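Local coordinates for SusD superfamily protein (Bacteroides thetaiotaomicron VPI-5482, PDB 3HDX) that probably binds polysaccharide at the outer membrane as a SusD homolog, helping to capture glycans for import into the cell, at residues Asn32-His35 against Trp36-Asp40; Glu427-Arg430 against Trp431-Val435. All coordinates share one frame; numbering follows the deposited sequence.

Contact 1. Residues Asn32-His35 against Trp36-Asp40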
loop_
_atom_site.group_PDB
_atom_site.type_symbol
_atom_site.label_atom_id
_atom_site.label_comp_id
_atom_site.label_asym_id
_atom_site.label_seq_id
_atom_site.Cartn_x
_atom_site.Cartn_y
_atom_site.Cartn_z
ATOM N N ASN A 32 -2.087 12.569 -7.960
ATOM C CA ASN A 32 -0.910 12.494 -8.848
ATOM C C ASN A 32 -0.311 11.080 -8.956
ATOM O O ASN A 32 0.874 10.917 -9.258
ATOM C CB ASN A 32 0.143 13.530 -8.425
ATOM C CG ASN A 32 -0.381 14.956 -8.583
ATOM O OD1 ASN A 32 -0.465 15.713 -7.611
ATOM N ND2 ASN A 32 -0.816 15.280 -9.786
ATOM N N ASN A 33 -1.166 10.067 -8.769
ATOM C CA ASN A 33 -0.743 8.672 -8.810
ATOM C C ASN A 33 0.384 8.337 -7.819
ATOM O O ASN A 33 1.188 7.430 -8.053
ATOM C CB ASN A 33 -0.399 8.260 -10.255
ATOM C CG ASN A 33 -1.594 8.252 -11.140
ATOM O OD1 ASN A 33 -2.669 7.857 -10.705
ATOM N ND2 ASN A 33 -1.450 8.795 -12.355
ATOM N N THR A 34 0.365 9.028 -6.682
ATOM C CA THR A 34 1.342 8.869 -5.618
ATOM C C THR A 34 1.696 7.421 -5.312
ATOM O O THR A 34 2.858 7.062 -5.246
ATOM C CB THR A 34 0.869 9.586 -4.304
ATOM O OG1 THR A 34 0.962 11.006 -4.491
ATOM C CG2 THR A 34 1.677 9.128 -3.071
ATOM N N HIS A 35 0.683 6.587 -5.139
ATOM C CA HIS A 35 0.938 5.211 -4.707
ATOM C C HIS A 35 1.905 4.462 -5.630
ATOM O O HIS A 35 2.865 3.834 -5.175
ATOM C CB HIS A 35 -0.397 4.468 -4.553
ATOM C CG HIS A 35 -0.270 3.096 -3.945
ATOM N ND1 HIS A 35 0.197 2.871 -2.665
ATOM C CD2 HIS A 35 -0.615 1.882 -4.441
ATOM C CE1 HIS A 35 0.161 1.570 -2.423
ATOM N NE2 HIS A 35 -0.326 0.948 -3.483
ATOM N N TRP A 36 1.687 4.637 -6.927
ATOM C CA TRP A 36 2.473 3.964 -7.963
ATOM C C TRP A 36 3.750 4.702 -8.277
ATOM O O TRP A 36 4.772 4.073 -8.552
ATOM C CB TRP A 36 1.601 3.695 -9.202
ATOM C CG TRP A 36 0.353 2.984 -8.774
ATOM C CD1 TRP A 36 0.205 1.655 -8.502
ATOM C CD2 TRP A 36 -0.892 3.611 -8.433
ATOM N NE1 TRP A 36 -1.065 1.409 -8.036
ATOM C CE2 TRP A 36 -1.755 2.590 -7.976
ATOM C CE3 TRP A 36 -1.363 4.946 -8.458
ATOM C CZ2 TRP A 36 -3.063 2.858 -7.553
ATOM C CZ3 TRP A 36 -2.663 5.211 -8.026
ATOM C CH2 TRP A 36 -3.489 4.168 -7.559
ATOM N N ILE A 37 3.678 6.041 -8.276
ATOM C CA ILE A 37 4.847 6.883 -8.529
ATOM C C ILE A 37 5.903 6.625 -7.452
ATOM O O ILE A 37 7.084 6.368 -7.753
ATOM C CB ILE A 37 4.447 8.397 -8.540
ATOM C CG1 ILE A 37 3.607 8.743 -9.789
ATOM C CG2 ILE A 37 5.682 9.286 -8.393
ATOM C CD1 ILE A 37 4.272 8.597 -11.094
ATOM N N CYS A 38 5.460 6.617 -6.192
ATOM C CA CYS A 38 6.372 6.412 -5.069
ATOM C C CYS A 38 6.747 4.958 -4.821
ATOM O O CYS A 38 7.844 4.714 -4.283
ATOM C CB CYS A 38 5.802 7.033 -3.772
ATOM S SG CYS A 38 5.521 8.791 -3.871
ATOM N N GLY A 39 5.839 4.028 -5.150
ATOM C CA GLY A 39 6.004 2.616 -4.838
ATOM C C GLY A 39 6.463 1.679 -5.929
ATOM O O GLY A 39 7.109 0.697 -5.642
ATOM N N ASP A 40 6.064 1.946 -7.169
ATOM C CA ASP A 40 6.398 1.111 -8.318
ATOM C C ASP A 40 7.420 1.732 -9.261
ATOM O O ASP A 40 8.307 1.048 -9.763
ATOM C CB ASP A 40 5.155 0.772 -9.156
ATOM C CG ASP A 40 4.312 -0.291 -8.540
ATOM O OD1 ASP A 40 4.759 -1.440 -8.443
ATOM O OD2 ASP A 40 3.189 0.003 -8.155
#
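The carbonyl of Asn33 meets the N-H of Ile37 at 2.9 Å, O to N, in a nearly straight bond of 170°, which starts the short helix 34-41. Asn33 is the residue just before the helix. Cys38 N to Thr34 O, at 2.8 Å, carries the helix on. The next bond, Gly39 N to His35 O, is weak, and here the helix widens into a pi-type turn.

The side chains of His35 and Trp36 form the main contact. His35 CB sits over the face of the indole, 3.9 Å from the centroid of the six-membered ring, in a CH-pi contact. His35 has CG anti to the backbone N (chi1 -173°). This carries the imidazole along the indole, and its edge is presented to the face of the five-membered ring. The pair is T-shaped, with planes at 87°. His35 CD2 does the touching, 3.7 Å from Trp36 NE1. At the other end of the indole, Asn33 CA lies at the ring edge. Further round the helix, Thr34 CG2 rests 3.9 Å from Cys38 SG.

His35 ND1 is hydrogen-bonded to Tyr124 OH, and NE2 makes a weak bond to Glu427 O. The imidazole is therefore held firmly at ND1 and only weakly at NE2; with the CD2 edge against the indole, this should limit its rotation in this buried site.

Contact 2. Residues Glu427-Arg430 against Trp431-Val435; sequences EGWR and WYDLV. With EDO (1,2-ethanediol), chain E.
Arg430 reaches Leu434 through an extended first torsion, CG anti to the backbone N (chi1 -180°), followed by a bend at chi2 (58°). The bend swings the guanidinium under a methyl of the leucine one helical turn on. This is the first turn of the alpha-helix 430-441, in the helical SusD fold. Two backbone bonds build it. Asp433 N binds Trp429 O at 2.9 Å, and Leu434 N binds Arg430 O at 2.8 Å.

Leu434 CD2 lies over one face of the guanidinium, offset toward its rim, 3.6 Å from Arg430 CZ. A methyl thus lies over one face, while the edge is used by polar partners. A long, weak ion pair joins Arg430 NE to Asp45.

Asp433 turns back over the preceding turn. Its OD1 lies 3.5 Å from Trp429 CE3, while OD2 approaches Trp429 CB. The carboxylate and indole planes differ by only 17°. The charge of Asp433 is met by salt bridges to Arg420 and Arg436, and Arg420 also makes a cation-pi contact with Trp429, so the same arginine holds both partners of the pair.

Tyr432 points its ring edge at the backbone before the helix. Gly428 O lies near the ring plane, 3.3 Å from Tyr432 CE2. The ring also receives Arg127 in a cation-pi contact.

An ethanediol, probably from the crystallisation liquor, sits at the guanidinium edge. Its O1 takes bonds from both Arg430 NH1, at 2.8 Å, and Arg430 NH2, at 2.9 Å, and its O2 takes a third from NH2.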
loop_
_atom_site.group_PDB
_atom_site.type_symbol
_atom_site.label_atom_id
_atom_site.label_comp_id
_atom_site.label_asym_id
_atom_site.label_seq_id
_atom_site.Cartn_x
_atom_site.Cartn_y
_atom_site.Cartn_z
ATOM N N GLU A 427 1.463 -2.909 -7.520
ATOM C CA GLU A 427 0.703 -2.693 -6.281
ATOM C C GLU A 427 1.386 -1.778 -5.263
ATOM O O GLU A 427 0.989 -1.731 -4.091
ATOM C CB GLU A 427 0.312 -4.023 -5.670
ATOM C CG GLU A 427 -0.559 -4.872 -6.585
ATOM C CD GLU A 427 -0.867 -6.226 -6.039
ATOM O OE1 GLU A 427 -1.217 -6.383 -4.826
ATOM O OE2 GLU A 427 -0.779 -7.197 -6.833
ATOM N N GLY A 428 2.377 -1.013 -5.712
ATOM C CA GLY A 428 3.020 0.000 -4.875
ATOM C C GLY A 428 4.019 -0.493 -3.859
ATOM O O GLY A 428 4.338 0.230 -2.912
ATOM N N TRP A 429 4.599 -1.671 -4.104
ATOM C CA TRP A 429 5.554 -2.315 -3.176
ATOM C C TRP A 429 7.022 -2.304 -3.543
ATOM O O TRP A 429 7.859 -2.255 -2.647
ATOM C CB TRP A 429 5.146 -3.783 -2.923
ATOM C CG TRP A 429 4.014 -3.875 -1.964
ATOM C CD1 TRP A 429 2.732 -4.243 -2.200
ATOM C CD2 TRP A 429 4.109 -3.572 -0.579
ATOM N NE1 TRP A 429 1.979 -4.157 -1.036
ATOM C CE2 TRP A 429 2.796 -3.733 -0.020
ATOM C CE3 TRP A 429 5.165 -3.117 0.243
ATOM C CZ2 TRP A 429 2.515 -3.442 1.311
ATOM C CZ3 TRP A 429 4.890 -2.873 1.578
ATOM C CH2 TRP A 429 3.577 -3.023 2.095
ATOM N N ARG A 430 7.327 -2.336 -4.838
ATOM C CA ARG A 430 8.703 -2.579 -5.293
ATOM C C ARG A 430 9.771 -1.695 -4.648
ATOM O O ARG A 430 10.789 -2.176 -4.194
ATOM C CB ARG A 430 8.772 -2.527 -6.809
ATOM C CG ARG A 430 10.104 -2.767 -7.428
ATOM C CD ARG A 430 10.755 -4.106 -7.088
ATOM N NE ARG A 430 11.999 -4.231 -7.823
ATOM C CZ ARG A 430 12.994 -5.091 -7.589
ATOM N NH1 ARG A 430 12.937 -6.002 -6.633
ATOM N NH2 ARG A 430 14.067 -5.047 -8.366
ATOM N N TRP A 431 9.552 -0.400 -4.645
ATOM C CA TRP A 431 10.564 0.528 -4.103
ATOM C C TRP A 431 10.811 0.268 -2.604
ATOM O O TRP A 431 11.947 0.141 -2.170
ATOM C CB TRP A 431 10.156 1.992 -4.337
ATOM C CG TRP A 431 10.980 2.917 -3.516
ATOM C CD1 TRP A 431 10.566 3.590 -2.419
ATOM C CD2 TRP A 431 12.395 3.151 -3.632
ATOM N NE1 TRP A 431 11.625 4.259 -1.850
ATOM C CE2 TRP A 431 12.764 4.008 -2.578
ATOM C CE3 TRP A 431 13.366 2.730 -4.521
ATOM C CZ2 TRP A 431 14.077 4.472 -2.407
ATOM C CZ3 TRP A 431 14.682 3.170 -4.357
ATOM C CH2 TRP A 431 15.025 4.038 -3.307
ATOM N N TYR A 432 9.742 0.176 -1.824
ATOM C CA TYR A 432 9.870 -0.068 -0.390
ATOM C C TYR A 432 10.538 -1.439 -0.134
ATOM O O TYR A 432 11.387 -1.574 0.741
ATOM C CB TYR A 432 8.519 0.035 0.307
ATOM C CG TYR A 432 7.796 1.302 0.002
ATOM C CD1 TYR A 432 8.300 2.528 0.432
ATOM C CD2 TYR A 432 6.658 1.298 -0.809
ATOM C CE1 TYR A 432 7.666 3.704 0.101
ATOM C CE2 TYR A 432 6.001 2.471 -1.140
ATOM C CZ TYR A 432 6.516 3.682 -0.690
ATOM O OH TYR A 432 5.850 4.860 -0.984
ATOM N N ASP A 433 10.137 -2.429 -0.922
ATOM C CA ASP A 433 10.729 -3.752 -0.885
ATOM C C ASP A 433 12.216 -3.710 -1.208
ATOM O O ASP A 433 13.017 -4.399 -0.567
ATOM C CB ASP A 433 10.033 -4.692 -1.857
ATOM C CG ASP A 433 8.642 -5.119 -1.390
ATOM O OD1 ASP A 433 8.193 -4.777 -0.278
ATOM O OD2 ASP A 433 7.976 -5.848 -2.153
ATOM N N LEU A 434 12.626 -2.858 -2.168
ATOM C CA LEU A 434 14.068 -2.764 -2.506
ATOM C C LEU A 434 14.865 -2.275 -1.310
ATOM O O LEU A 434 15.982 -2.765 -1.077
ATOM C CB LEU A 434 14.272 -1.826 -3.701
ATOM C CG LEU A 434 14.106 -2.474 -5.073
ATOM C CD1 LEU A 434 14.051 -1.389 -6.143
ATOM C CD2 LEU A 434 15.270 -3.434 -5.350
ATOM N N VAL A 435 14.286 -1.319 -0.573
ATOM C CA VAL A 435 14.942 -0.776 0.635
ATOM C C VAL A 435 15.024 -1.861 1.732
ATOM O O VAL A 435 16.091 -2.106 2.285
ATOM C CB VAL A 435 14.247 0.522 1.138
ATOM C CG1 VAL A 435 14.840 0.985 2.484
ATOM C CG2 VAL A 435 14.305 1.664 0.070
HETATM C C1 EDO E . 16.744 -7.089 -6.727
HETATM O O1 EDO E . 15.362 -7.345 -7.046
HETATM C C2 EDO E . 17.522 -6.762 -7.977
HETATM O O2 EDO E . 16.969 -5.575 -8.549
#

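Overall arrangement
From the N terminus, the chain runs through helix 11-30 and turns into helix 34-41, nearly all of which belongs to contact 1. Contact 2 comes almost 400 residues later, where the loop after helix 409-423 enters helix 430-441. The two are in series; neither encloses or crosses the other, and each closes only a local turn. In space they touch, with centres about 10 Å apart. Asp40 OD2 probably accepts a hydrogen bond from Gly428 N (2.8 Å), and Gly39 O probably accepts one from Trp431 N (2.9 Å). The last residues of contact 1 are thereby tied to the loop and first helical residues of contact 2, joining N-terminal and C-terminal parts of the fold.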